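Side-chain contacts in salicylaldehyde dehydrogenase NahF (Pseudomonas putida, PDB 4JZ6), which probably oxidises salicylaldehyde to salicylate with NAD+ and water, as an aldehyde dehydrogenase of the naphthalene degradation pathway: residues R83-V88 with N123-A128; E93-K98 with V205-L210; I228-I233 with A254-Q259; I282-K287 with G427-D432; E412-A417 with L437-S442. All coordinates share one frame; numbering follows the deposited sequence.

Contact 1 of 5, residues R83-V88 with N123-A128. With EDO (1,2-ethanediol), chain G.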
# COMPACT_ATOMS: atom_id res chain seq x y z
N ARG A 83 -27.38 4.44 7.56
CA ARG A 83 -28.47 5.41 7.55
C ARG A 83 -27.93 6.81 7.26
O ARG A 83 -28.46 7.53 6.41
CB ARG A 83 -29.19 5.42 8.91
CG ARG A 83 -30.64 5.86 8.83
CD ARG A 83 -31.08 6.57 10.11
NE ARG A 83 -30.60 7.95 10.14
CZ ARG A 83 -29.92 8.47 11.15
NH1 ARG A 83 -29.64 7.74 12.21
NH2 ARG A 83 -29.51 9.74 11.10
N LEU A 84 -26.86 7.16 7.96
CA LEU A 84 -26.23 8.46 7.83
C LEU A 84 -25.70 8.71 6.42
O LEU A 84 -25.95 9.77 5.84
CB LEU A 84 -25.11 8.61 8.86
CG LEU A 84 -25.59 8.83 10.30
CD1 LEU A 84 -24.50 8.52 11.30
CD2 LEU A 84 -26.06 10.26 10.44
N LEU A 85 -24.98 7.74 5.88
CA LEU A 85 -24.41 7.89 4.55
C LEU A 85 -25.49 7.97 3.48
O LEU A 85 -25.40 8.78 2.55
CB LEU A 85 -23.45 6.74 4.24
CG LEU A 85 -21.97 6.93 4.56
CD1 LEU A 85 -21.73 8.25 5.28
CD2 LEU A 85 -21.46 5.76 5.37
N LEU A 86 -26.51 7.13 3.61
CA LEU A 86 -27.65 7.17 2.71
C LEU A 86 -28.24 8.58 2.68
O LEU A 86 -28.57 9.11 1.62
CB LEU A 86 -28.70 6.16 3.18
CG LEU A 86 -29.04 4.96 2.28
CD1 LEU A 86 -27.99 4.73 1.21
CD2 LEU A 86 -29.23 3.71 3.13
N LYS A 87 -28.35 9.19 3.86
CA LYS A 87 -28.87 10.54 3.98
C LYS A 87 -28.01 11.57 3.26
O LYS A 87 -28.54 12.49 2.63
CB LYS A 87 -29.06 10.93 5.45
CG LYS A 87 -29.86 12.22 5.62
CD LYS A 87 -30.33 12.43 7.05
CE LYS A 87 -31.26 13.63 7.15
NZ LYS A 87 -31.68 13.89 8.56
N VAL A 88 -26.68 11.43 3.35
CA VAL A 88 -25.77 12.32 2.63
C VAL A 88 -26.14 12.35 1.16
O VAL A 88 -26.28 13.42 0.57
CB VAL A 88 -24.30 11.89 2.75
CG1 VAL A 88 -23.41 12.86 1.98
CG2 VAL A 88 -23.87 11.84 4.20
N ASN A 123 -24.07 8.45 -5.54
CA ASN A 123 -23.95 7.01 -5.68
C ASN A 123 -22.79 6.43 -4.87
O ASN A 123 -22.90 5.35 -4.30
CB ASN A 123 -23.86 6.59 -7.15
CG ASN A 123 -24.15 5.11 -7.33
OD1 ASN A 123 -23.24 4.30 -7.43
ND2 ASN A 123 -25.43 4.76 -7.35
N VAL A 124 -21.68 7.16 -4.80
CA VAL A 124 -20.56 6.75 -3.96
C VAL A 124 -21.03 6.60 -2.52
O VAL A 124 -20.78 5.57 -1.89
CB VAL A 124 -19.39 7.76 -3.99
CG1 VAL A 124 -18.37 7.42 -2.93
CG2 VAL A 124 -18.73 7.76 -5.35
N PHE A 125 -21.72 7.61 -2.01
CA PHE A 125 -22.25 7.57 -0.65
C PHE A 125 -23.23 6.42 -0.45
O PHE A 125 -23.27 5.83 0.63
CB PHE A 125 -22.89 8.91 -0.25
CG PHE A 125 -21.90 9.90 0.30
CD1 PHE A 125 -21.52 9.85 1.63
CD2 PHE A 125 -21.33 10.86 -0.52
CE1 PHE A 125 -20.59 10.75 2.13
CE2 PHE A 125 -20.40 11.77 -0.02
CZ PHE A 125 -20.03 11.70 1.31
N ARG A 126 -24.02 6.10 -1.47
CA ARG A 126 -24.94 4.97 -1.33
C ARG A 126 -24.20 3.64 -1.36
O ARG A 126 -24.52 2.73 -0.59
CB ARG A 126 -26.02 5.01 -2.40
CG ARG A 126 -26.95 6.18 -2.23
CD ARG A 126 -28.25 5.97 -2.94
NE ARG A 126 -29.16 7.06 -2.63
CZ ARG A 126 -29.30 8.15 -3.37
NH1 ARG A 126 -28.59 8.30 -4.49
NH2 ARG A 126 -30.15 9.10 -3.00
N GLU A 127 -23.22 3.52 -2.25
CA GLU A 127 -22.41 2.32 -2.34
C GLU A 127 -21.67 2.13 -1.03
O GLU A 127 -21.64 1.02 -0.48
CB GLU A 127 -21.41 2.43 -3.48
CG GLU A 127 -20.67 1.13 -3.78
CD GLU A 127 -21.59 0.07 -4.38
OE1 GLU A 127 -21.27 -1.13 -4.25
OE2 GLU A 127 -22.62 0.44 -4.99
N ALA A 128 -21.08 3.21 -0.52
CA ALA A 128 -20.39 3.15 0.76
C ALA A 128 -21.37 2.73 1.85
O ALA A 128 -21.09 1.82 2.63
CB ALA A 128 -19.75 4.49 1.08
C1 EDO G . -20.64 5.49 -10.04
O1 EDO G . -21.57 4.39 -9.96
C2 EDO G . -20.55 6.20 -8.69
O2 EDO G . -19.55 7.22 -8.74
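Phe-125 reaches from helix 111-130 across to helix 78-94, where Leu-85 and Val-88 receive its ring. Its CB lies 3.8 Å from the backbone O of Leu-85. CG comes next and already meets Val-88 CG1. CD1 is shared: Val-88 CB and CG1 are both 3.6 Å away, and Leu-85 CD1 sits 4.0 Å from it in the plane of the ring, at the edge. Beyond it, CE1 comes to 3.5 Å from Val-88 CG1, and CZ at the far end still touches the same methyl. That methyl stands over the middle of one face, 3.4 Å from the ring centroid and 7° off the normal, a CH-pi contact. With CG1 anti to the backbone N (chi1 180°), Val-88 sets this branch over the ring. The two segments run nearly antiparallel, their axes 7.8 Å apart at the closest point. Toward solvent, Leu-86 CD1 lies across the aliphatic part of Arg-126, 3.9 Å from its CG. A serine in place of Phe-125 would probably leave a gap under Val-88 CG1 and beside Leu-85 CD1, and lose the CH-pi contact. No hydrogen bond joins the two segments, which means their cohesion rests on close apolar fit, while the charged Arg-126 guanidinium turns to salt bridges with Glu-93 and Asp-90, farther along helix 78-94.

Contact 2 of 5, residues E93-K98 with V205-L210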
# COMPACT_ATOMS: atom_id res chain seq x y z
N GLU A 93 -28.33 15.20 -3.55
CA GLU A 93 -29.23 15.25 -4.69
C GLU A 93 -30.22 16.41 -4.54
O GLU A 93 -30.67 16.99 -5.52
CB GLU A 93 -29.96 13.92 -4.89
CG GLU A 93 -29.02 12.79 -5.30
CD GLU A 93 -29.71 11.43 -5.39
OE1 GLU A 93 -30.82 11.29 -4.83
OE2 GLU A 93 -29.14 10.52 -6.02
N SER A 94 -30.54 16.74 -3.29
CA SER A 94 -31.47 17.84 -3.03
C SER A 94 -30.84 19.19 -3.33
O SER A 94 -31.53 20.19 -3.45
CB SER A 94 -31.98 17.80 -1.58
OG SER A 94 -30.97 18.17 -0.66
N LYS A 95 -29.52 19.21 -3.48
CA LYS A 95 -28.80 20.45 -3.74
C LYS A 95 -28.22 20.49 -5.15
O LYS A 95 -27.33 21.30 -5.44
CB LYS A 95 -27.70 20.65 -2.69
CG LYS A 95 -28.23 21.03 -1.31
CD LYS A 95 -27.10 21.29 -0.32
CE LYS A 95 -27.58 22.09 0.88
NZ LYS A 95 -28.80 21.50 1.50
N THR A 96 -28.74 19.65 -6.03
CA THR A 96 -28.23 19.51 -7.40
C THR A 96 -28.07 20.83 -8.20
O THR A 96 -27.01 21.07 -8.77
CB THR A 96 -29.02 18.45 -8.23
OG1 THR A 96 -28.91 17.16 -7.61
CG2 THR A 96 -28.49 18.36 -9.65
N PRO A 97 -29.11 21.68 -8.23
CA PRO A 97 -28.96 22.93 -8.98
C PRO A 97 -27.82 23.82 -8.49
O PRO A 97 -27.19 24.49 -9.31
CB PRO A 97 -30.30 23.64 -8.73
CG PRO A 97 -31.25 22.55 -8.45
CD PRO A 97 -30.47 21.55 -7.66
N LYS A 98 -27.56 23.83 -7.18
CA LYS A 98 -26.47 24.64 -6.63
C LYS A 98 -25.11 24.11 -7.06
O LYS A 98 -24.21 24.88 -7.41
CB LYS A 98 -26.57 24.72 -5.10
CG LYS A 98 -25.49 25.56 -4.42
CD LYS A 98 -25.50 27.01 -4.88
CE LYS A 98 -26.80 27.72 -4.50
NZ LYS A 98 -27.08 28.91 -5.36
N VAL A 205 -22.77 16.82 4.02
CA VAL A 205 -22.44 15.86 5.06
C VAL A 205 -22.91 16.35 6.43
O VAL A 205 -23.43 15.56 7.24
CB VAL A 205 -20.94 15.54 5.07
CG1 VAL A 205 -20.60 14.56 6.18
CG2 VAL A 205 -20.54 14.98 3.73
N GLN A 206 -22.76 17.64 6.69
CA GLN A 206 -23.21 18.23 7.95
C GLN A 206 -24.72 18.07 8.12
O GLN A 206 -25.19 17.68 9.18
CB GLN A 206 -22.84 19.71 8.05
CG GLN A 206 -23.29 20.36 9.36
CD GLN A 206 -23.12 21.88 9.38
OE1 GLN A 206 -22.89 22.51 8.34
NE2 GLN A 206 -23.23 22.48 10.57
N GLU A 207 -25.47 18.35 7.05
CA GLU A 207 -26.93 18.31 7.11
C GLU A 207 -27.51 16.89 7.13
O GLU A 207 -28.69 16.71 7.43
CB GLU A 207 -27.53 19.11 5.96
CG GLU A 207 -27.07 20.55 5.93
CD GLU A 207 -27.77 21.39 4.88
OE1 GLU A 207 -28.53 20.81 4.08
OE2 GLU A 207 -27.55 22.62 4.86
N ALA A 208 -26.68 15.90 6.81
CA ALA A 208 -27.11 14.51 6.93
C ALA A 208 -27.05 14.08 8.39
O ALA A 208 -27.65 13.08 8.78
CB ALA A 208 -26.25 13.61 6.08
N GLY A 209 -26.31 14.84 9.19
CA GLY A 209 -26.30 14.63 10.63
C GLY A 209 -25.09 13.89 11.17
O GLY A 209 -25.17 13.30 12.25
N LEU A 210 -23.98 13.93 10.45
CA LEU A 210 -22.75 13.31 10.91
C LEU A 210 -22.29 13.94 12.21
O LEU A 210 -22.33 15.16 12.36
CB LEU A 210 -21.64 13.43 9.86
CG LEU A 210 -21.46 12.28 8.86
CD1 LEU A 210 -21.21 10.98 9.60
CD2 LEU A 210 -22.66 12.13 7.92
O HOH W 1 -30.40 23.53 3.45
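Lys-95 and Glu-207 meet in a surface salt bridge that ties the junction of helices 78-94 and 96-107 to the C-terminal turn of helix 195-208, a turn closed by a Schellman motif at Gly-209. The two side chains lean obliquely against one another and join near their ends. Lys-95 runs out extended as far as CE and then bends at the last torsion (chi4 51°), which swings NZ toward the carboxylate. Glu-207 is extended beyond CG and brings its carboxylate out to meet it. NZ donates to OE1 of Glu-207 over 2.7 Å, arriving on the syn side of that oxygen but 29° out of the carboxylate plane. The second oxygen is not gripped in the same way: OE2 of Glu-207 stays 3.8 Å from Lys-95 NZ. It accepts instead from the side chain of Gln-203, one turn earlier on the same helix, a bond that probably helps fix the rotation of the carboxylate. The aliphatic part of Lys-95 also lies on Leu-200, Gln-203 and Cys-204, so the lysine meets helix 195-208 along its aliphatic length as well as at its charged end. Lys-95 itself occupies the N-cap position of helix 96-107. Next to it, Thr-96 OG1 donates to the backbone O of Glu-93 at 2.7 Å, across the junction of the two helices. One water bridges the pair, accepting from Lys-95 NZ at 3.2 Å and giving a weak bond to Glu-207 OE2 at 3.3 Å.

Contact 3 of 5, residues I228-I233 with A254-Q259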
# COMPACT_ATOMS: atom_id res chain seq x y z
N ILE A 228 0.87 22.80 4.83
CA ILE A 228 -0.32 22.29 5.49
C ILE A 228 -0.35 20.78 5.36
O ILE A 228 -0.66 20.07 6.32
CB ILE A 228 -1.61 22.93 4.92
CG1 ILE A 228 -1.77 24.35 5.46
CG2 ILE A 228 -2.83 22.09 5.25
CD1 ILE A 228 -2.92 25.11 4.86
N ALA A 229 0.01 20.29 4.18
CA ALA A 229 0.10 18.85 3.95
C ALA A 229 1.19 18.22 4.83
O ALA A 229 0.95 17.21 5.49
CB ALA A 229 0.35 18.56 2.49
N ASP A 230 2.37 18.84 4.84
CA ASP A 230 3.49 18.34 5.64
C ASP A 230 3.12 18.23 7.11
O ASP A 230 3.47 17.24 7.77
CB ASP A 230 4.71 19.25 5.50
CG ASP A 230 5.26 19.29 4.09
OD1 ASP A 230 5.00 18.35 3.31
OD2 ASP A 230 5.96 20.27 3.76
N ALA A 231 2.42 19.23 7.63
CA ALA A 231 2.02 19.25 9.03
C ALA A 231 1.05 18.12 9.36
O ALA A 231 1.14 17.50 10.42
CB ALA A 231 1.40 20.59 9.38
N LEU A 232 0.13 17.87 8.44
CA LEU A 232 -0.86 16.81 8.63
C LEU A 232 -0.23 15.42 8.51
O LEU A 232 -0.56 14.51 9.28
CB LEU A 232 -2.01 17.00 7.65
CG LEU A 232 -2.86 18.23 8.00
CD1 LEU A 232 -3.65 18.73 6.81
CD2 LEU A 232 -3.79 17.91 9.17
N ILE A 233 0.68 15.25 7.57
CA ILE A 233 1.36 13.97 7.38
C ILE A 233 2.26 13.68 8.58
O ILE A 233 2.35 12.54 9.03
CB ILE A 233 2.19 13.96 6.08
CG1 ILE A 233 1.26 14.07 4.86
CG2 ILE A 233 3.03 12.70 5.98
CD1 ILE A 233 1.99 14.45 3.60
N ALA A 254 4.22 11.10 -0.93
CA ALA A 254 4.59 9.75 -0.51
C ALA A 254 5.95 9.76 0.19
O ALA A 254 6.15 9.03 1.16
CB ALA A 254 4.61 8.81 -1.71
N GLN A 255 6.86 10.58 -0.31
CA GLN A 255 8.16 10.74 0.32
C GLN A 255 8.03 11.23 1.76
O GLN A 255 8.78 10.81 2.65
CB GLN A 255 9.05 11.69 -0.49
CG GLN A 255 9.47 11.11 -1.82
CD GLN A 255 10.30 12.07 -2.65
OE1 GLN A 255 9.86 12.53 -3.71
NE2 GLN A 255 11.52 12.36 -2.19
N LYS A 256 7.07 12.12 2.00
CA LYS A 256 6.83 12.63 3.34
C LYS A 256 6.24 11.54 4.21
O LYS A 256 6.65 11.36 5.36
CB LYS A 256 5.92 13.85 3.30
CG LYS A 256 6.51 15.05 2.57
CD LYS A 256 7.64 15.68 3.36
CE LYS A 256 8.13 16.97 2.70
NZ LYS A 256 9.24 17.61 3.46
N ALA A 257 5.28 10.81 3.67
CA ALA A 257 4.63 9.75 4.43
C ALA A 257 5.61 8.61 4.75
O ALA A 257 5.46 7.90 5.75
CB ALA A 257 3.43 9.23 3.69
N ALA A 258 6.61 8.44 3.89
CA ALA A 258 7.62 7.42 4.11
C ALA A 258 8.49 7.75 5.32
O ALA A 258 8.94 6.85 6.03
CB ALA A 258 8.48 7.25 2.88
N GLN A 259 8.70 9.04 5.57
CA GLN A 259 9.49 9.46 6.73
C GLN A 259 8.78 9.09 8.03
O GLN A 259 9.42 8.98 9.08
CB GLN A 259 9.76 10.97 6.68
CG GLN A 259 10.49 11.43 5.44
CD GLN A 259 10.67 12.94 5.39
OE1 GLN A 259 10.99 13.57 6.40
NE2 GLN A 259 10.46 13.52 4.21
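Ile-233 and Ala-257 mark the nearest backbone approach, their CA atoms 6.1 Å apart; segments 228-233 and 254-259 run 28° apart in direction, their axes 9.9 Å apart at closest. Ile-233 points from its helix toward the other. Its CG2, anti to the backbone N, presses on the main chain of helix 247-259 at Ala-257 CA, 3.7 Å off, while CD1 reaches Lys-256 CB at 4.0 Å. The small Ala-257 side chain lets that branch come in so close. Nearer the surface, Lys-256 bends at chi2 (-71°) and crosses Asp-230 at a slant, OD1 lying 3.5 Å from Lys-256 CE. The charged ends stop short of a salt bridge, with Asp-230 OD2 at 4.2 Å from Lys-256 NZ, so the attraction is probably modest. An asparagine in place of Asp-230 would probably leave the Lys-256 ammonium without its nearby opposite charge. Underneath, Ile-233 and Ala-257 both rest on Ile-241 of strand 240-244, and Ala-258 packs against the second subunit. Helix, strand, helix in this order, with strand 240-244 between parallel neighbours, is the alternating alpha/beta arrangement of the Rossmann-like NAD-binding domain of aldehyde dehydrogenases.

Contact 4 of 5, residues I282-K287 with G427-D432. With SO4 (sulfate ion), chain E.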
# COMPACT_ATOMS: atom_id res chain seq x y z
N ILE A 282 -15.32 1.58 -36.62
CA ILE A 282 -14.81 2.95 -36.64
C ILE A 282 -15.83 3.97 -36.14
O ILE A 282 -15.48 4.91 -35.41
CB ILE A 282 -14.30 3.33 -38.04
CG1 ILE A 282 -13.21 2.36 -38.48
CG2 ILE A 282 -13.76 4.76 -38.05
CD1 ILE A 282 -12.68 2.65 -39.85
N ASN A 283 -17.09 3.78 -36.51
CA ASN A 283 -18.17 4.60 -35.98
C ASN A 283 -18.14 4.61 -34.45
O ASN A 283 -18.05 5.66 -33.82
CB ASN A 283 -19.52 4.11 -36.48
CG ASN A 283 -20.68 4.86 -35.85
OD1 ASN A 283 -21.35 4.36 -34.95
ND2 ASN A 283 -20.92 6.08 -36.34
N ALA A 284 -18.18 3.41 -33.87
CA ALA A 284 -18.21 3.25 -32.42
C ALA A 284 -16.96 3.81 -31.75
O ALA A 284 -17.03 4.38 -30.66
CB ALA A 284 -18.41 1.79 -32.06
N ALA A 285 -15.81 3.64 -32.40
CA ALA A 285 -14.55 4.08 -31.82
C ALA A 285 -14.44 5.60 -31.83
O ALA A 285 -13.98 6.20 -30.86
CB ALA A 285 -13.37 3.45 -32.54
N VAL A 286 -14.87 6.21 -32.93
CA VAL A 286 -14.88 7.67 -33.02
C VAL A 286 -15.73 8.27 -31.91
O VAL A 286 -15.31 9.21 -31.24
CB VAL A 286 -15.36 8.16 -34.40
CG1 VAL A 286 -15.65 9.65 -34.37
CG2 VAL A 286 -14.32 7.84 -35.47
N LYS A 287 -16.91 7.70 -31.69
CA LYS A 287 -17.80 8.16 -30.62
C LYS A 287 -17.14 8.07 -29.25
O LYS A 287 -17.20 9.01 -28.45
CB LYS A 287 -19.13 7.40 -30.63
CG LYS A 287 -19.94 7.61 -31.89
CD LYS A 287 -21.42 7.29 -31.70
CE LYS A 287 -21.68 5.79 -31.69
NZ LYS A 287 -23.14 5.51 -31.52
N GLY A 427 -9.00 1.97 -23.44
CA GLY A 427 -10.06 1.36 -24.21
C GLY A 427 -9.48 0.63 -25.40
O GLY A 427 -8.49 1.07 -25.98
N VAL A 428 -10.09 -0.50 -25.76
CA VAL A 428 -9.61 -1.29 -26.90
C VAL A 428 -10.74 -1.60 -27.87
O VAL A 428 -11.64 -2.37 -27.55
CB VAL A 428 -8.99 -2.62 -26.45
CG1 VAL A 428 -8.45 -3.38 -27.65
CG2 VAL A 428 -7.89 -2.39 -25.42
N PHE A 429 -10.70 -1.00 -29.06
CA PHE A 429 -11.74 -1.23 -30.06
C PHE A 429 -11.35 -2.23 -31.14
O PHE A 429 -10.38 -2.02 -31.88
CB PHE A 429 -12.20 0.08 -30.69
CG PHE A 429 -13.31 0.75 -29.94
CD1 PHE A 429 -14.62 0.65 -30.38
CD2 PHE A 429 -13.05 1.49 -28.80
CE1 PHE A 429 -15.65 1.27 -29.70
CE2 PHE A 429 -14.07 2.10 -28.10
CZ PHE A 429 -15.37 1.99 -28.56
N GLY A 430 -12.12 -3.30 -31.25
CA GLY A 430 -11.91 -4.29 -32.29
C GLY A 430 -13.15 -5.16 -32.42
O GLY A 430 -13.76 -5.54 -31.43
N ARG A 431 -13.53 -5.47 -33.66
CA ARG A 431 -14.68 -6.33 -33.89
C ARG A 431 -14.46 -7.78 -33.44
O ARG A 431 -15.40 -8.44 -33.01
CB ARG A 431 -15.12 -6.27 -35.35
CG ARG A 431 -15.89 -5.01 -35.69
CD ARG A 431 -16.45 -5.05 -37.10
NE ARG A 431 -17.55 -4.09 -37.26
CZ ARG A 431 -17.43 -2.90 -37.83
NH1 ARG A 431 -16.26 -2.50 -38.32
NH2 ARG A 431 -18.49 -2.10 -37.91
N ASP A 432 -13.22 -8.27 -33.54
CA ASP A 432 -12.83 -9.56 -32.95
C ASP A 432 -12.52 -9.31 -31.49
O ASP A 432 -11.48 -8.74 -31.14
CB ASP A 432 -11.60 -10.13 -33.67
CG ASP A 432 -11.10 -11.46 -33.09
OD1 ASP A 432 -11.51 -11.87 -31.98
OD2 ASP A 432 -10.25 -12.08 -33.76
S SO4 E . -17.24 1.02 -39.67
O1 SO4 E . -16.62 1.28 -40.97
O2 SO4 E . -18.17 -0.09 -39.80
O3 SO4 E . -16.19 0.67 -38.72
O4 SO4 E . -17.96 2.21 -39.20
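This is a buried helix-on-strand packing contact: Phe-429, at the end of strand 425-429 in the seven-stranded sheet, lies against Ala-284 and Ala-285 in the first turn of helix 282-294. The ring is met on one face by the helix backbone itself. Ala-285 CA stands over it, 3.7 Å from the ring centroid and 14° off the normal, displaced toward the rim, in a CH-pi contact. The methyl of Ala-285 adds to this, its CB 3.7 Å from Phe-429 CG. Farther out, CE1 of the ring touches Ala-284 CB, also at 3.7 Å. Two alanines leave little bulk on this side of the helix, which lets the ring reach the main chain. At the polar end, a sulfate, probably from the crystallisation liquor, bridges the segments. Arg-431, extended from CG to NE, turns the edge of its guanidinium to the ion: NH2 donates to O2 at 2.8 Å and NH1 to O3 at 3.2 Å. From the helix start, Asn-283 N donates to O4 at 3.2 Å, and Arg-320 supplies a further bond. A first-turn backbone N-H and two arginines together suit an anion, so beside the apolar packing its negative charge is probably well compensated.

Contact 5 of 5, residues E412-A417 with L437-S442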
# COMPACT_ATOMS: atom_id res chain seq x y z
N GLU A 412 2.55 -4.32 -31.79
CA GLU A 412 3.06 -2.95 -31.66
C GLU A 412 2.08 -2.08 -30.87
O GLU A 412 2.50 -1.18 -30.14
CB GLU A 412 3.36 -2.33 -33.03
CG GLU A 412 4.00 -0.95 -32.94
CD GLU A 412 4.18 -0.26 -34.29
OE1 GLU A 412 3.62 -0.75 -35.29
OE2 GLU A 412 4.88 0.77 -34.34
N ALA A 413 0.79 -2.36 -31.01
CA ALA A 413 -0.23 -1.65 -30.24
C ALA A 413 -0.01 -1.86 -28.75
O ALA A 413 0.01 -0.91 -27.97
CB ALA A 413 -1.62 -2.11 -30.65
N ILE A 414 0.17 -3.12 -28.35
CA ILE A 414 0.40 -3.45 -26.95
C ILE A 414 1.67 -2.76 -26.45
O ILE A 414 1.69 -2.21 -25.34
CB ILE A 414 0.50 -4.97 -26.74
CG1 ILE A 414 -0.84 -5.63 -27.09
CG2 ILE A 414 0.90 -5.30 -25.31
CD1 ILE A 414 -0.84 -7.13 -26.99
N ARG A 415 2.71 -2.77 -27.28
CA ARG A 415 3.98 -2.15 -26.96
C ARG A 415 3.80 -0.67 -26.65
O ARG A 415 4.22 -0.19 -25.59
CB ARG A 415 4.97 -2.33 -28.12
CG ARG A 415 6.42 -2.10 -27.76
CD ARG A 415 7.35 -2.72 -28.80
NE ARG A 415 7.25 -2.08 -30.11
CZ ARG A 415 6.93 -2.71 -31.25
NH1 ARG A 415 6.66 -4.01 -31.24
NH2 ARG A 415 6.87 -2.03 -32.39
N ILE A 416 3.16 0.05 -27.57
CA ILE A 416 2.93 1.48 -27.43
C ILE A 416 2.07 1.81 -26.21
O ILE A 416 2.34 2.76 -25.49
CB ILE A 416 2.29 2.07 -28.70
CG1 ILE A 416 3.24 1.89 -29.88
CG2 ILE A 416 1.93 3.54 -28.51
CD1 ILE A 416 2.63 2.28 -31.20
N ALA A 417 1.04 1.01 -25.96
CA ALA A 417 0.22 1.22 -24.78
C ALA A 417 1.06 0.99 -23.53
O ALA A 417 1.01 1.77 -22.59
CB ALA A 417 -1.00 0.31 -24.80
N LEU A 437 -9.42 -8.73 -26.44
CA LEU A 437 -9.16 -9.25 -25.10
C LEU A 437 -7.67 -9.54 -24.87
O LEU A 437 -7.15 -9.25 -23.79
CB LEU A 437 -9.99 -10.51 -24.83
CG LEU A 437 -11.43 -10.26 -24.36
CD1 LEU A 437 -12.26 -11.53 -24.45
CD2 LEU A 437 -11.43 -9.74 -22.94
N ARG A 438 -7.00 -10.11 -25.87
CA ARG A 438 -5.57 -10.38 -25.80
C ARG A 438 -4.80 -9.12 -25.44
O ARG A 438 -4.03 -9.09 -24.48
CB ARG A 438 -5.03 -10.92 -27.12
CG ARG A 438 -5.48 -12.30 -27.50
CD ARG A 438 -4.67 -12.79 -28.68
NE ARG A 438 -5.52 -13.33 -29.74
CZ ARG A 438 -5.65 -12.79 -30.94
NH1 ARG A 438 -4.98 -11.70 -31.26
NH2 ARG A 438 -6.44 -13.36 -31.84
N VAL A 439 -5.00 -8.07 -26.24
CA VAL A 439 -4.36 -6.80 -25.95
C VAL A 439 -4.89 -6.23 -24.63
O VAL A 439 -4.11 -5.76 -23.80
CB VAL A 439 -4.47 -5.79 -27.14
CG1 VAL A 439 -5.24 -6.41 -28.28
CG2 VAL A 439 -5.09 -4.47 -26.70
N GLY A 440 -6.20 -6.30 -24.44
CA GLY A 440 -6.80 -5.79 -23.23
C GLY A 440 -6.16 -6.39 -21.99
O GLY A 440 -5.89 -5.69 -21.01
N MET A 441 -5.89 -7.68 -22.05
CA MET A 441 -5.34 -8.37 -20.90
C MET A 441 -3.83 -8.17 -20.74
O MET A 441 -3.30 -8.27 -19.63
CB MET A 441 -5.70 -9.85 -20.96
CG MET A 441 -7.11 -10.12 -20.45
SD MET A 441 -7.54 -11.85 -20.53
CE MET A 441 -8.11 -11.99 -22.21
N SER A 442 -3.17 -7.84 -21.84
CA SER A 442 -1.72 -7.67 -21.84
C SER A 442 -1.25 -6.27 -21.45
O SER A 442 -0.12 -6.09 -21.02
CB SER A 442 -1.14 -8.06 -23.20
OG SER A 442 -1.36 -9.43 -23.47
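Ile-414 wedges between Val-439 and Ser-442, joining helices 410-418 and 433-442, the helices before and after strand 425-429 in the alternating alpha/beta order of the aldehyde dehydrogenase fold. Its CG1 makes the closest approach, 3.6 Å from Val-439 CB, and the two side chains meet at a slant. CD1, carried onward by an extended second torsion (chi2 177°), reaches the root of the valine, 3.7 Å from Val-439 CA. The same methyl touches Ser-442 CB at 3.9 Å, while the other branch, CG2, finds that CB at 4.0 Å. The isoleucine therefore straddles one turn of the opposite helix, with both its branches in use. One layer further out, Val-439 rests on Ile-275 of strand 273-276, and so do Ala-413 and Ala-417, which seats both helices on the same strand of the sheet. Arg-438 and Glu-410 add a salt bridge from one helix to the other, and Ser-442 O accepts from Asn-418. On another side of helix 433-442, Leu-437 and Met-441 pack on the second subunit. The serine hydroxyl turns back into its own helix: Ser-442 OG donates to Arg-438 O at 2.9 Å, tilted 32° from the carbonyl plane.

Overall arrangement
Along the chain, contacts 1 and 2 interlock, contact 3 follows, and contacts 4 and 5 interlock. Contacts 1 and 2 share helix 78-94; their centres are 11 Å apart, and Arg-126 of one pairs with Glu-93 of the other. The centre of contact 3 lies about 30 Å from those of both, among helices packed on the six-stranded sheet. Contacts 4 and 5, with centres 15 Å apart, belong to the seven-stranded sheet, where Val-428 of strand 425-429 packs on Val-439. Contacts 2 and 5 fall on opposite sides of the chain's centre, their centres about 43 Å apart. Contacts 3, 4 and 5 touch the second subunit, so both sheet regions contribute to the dimer.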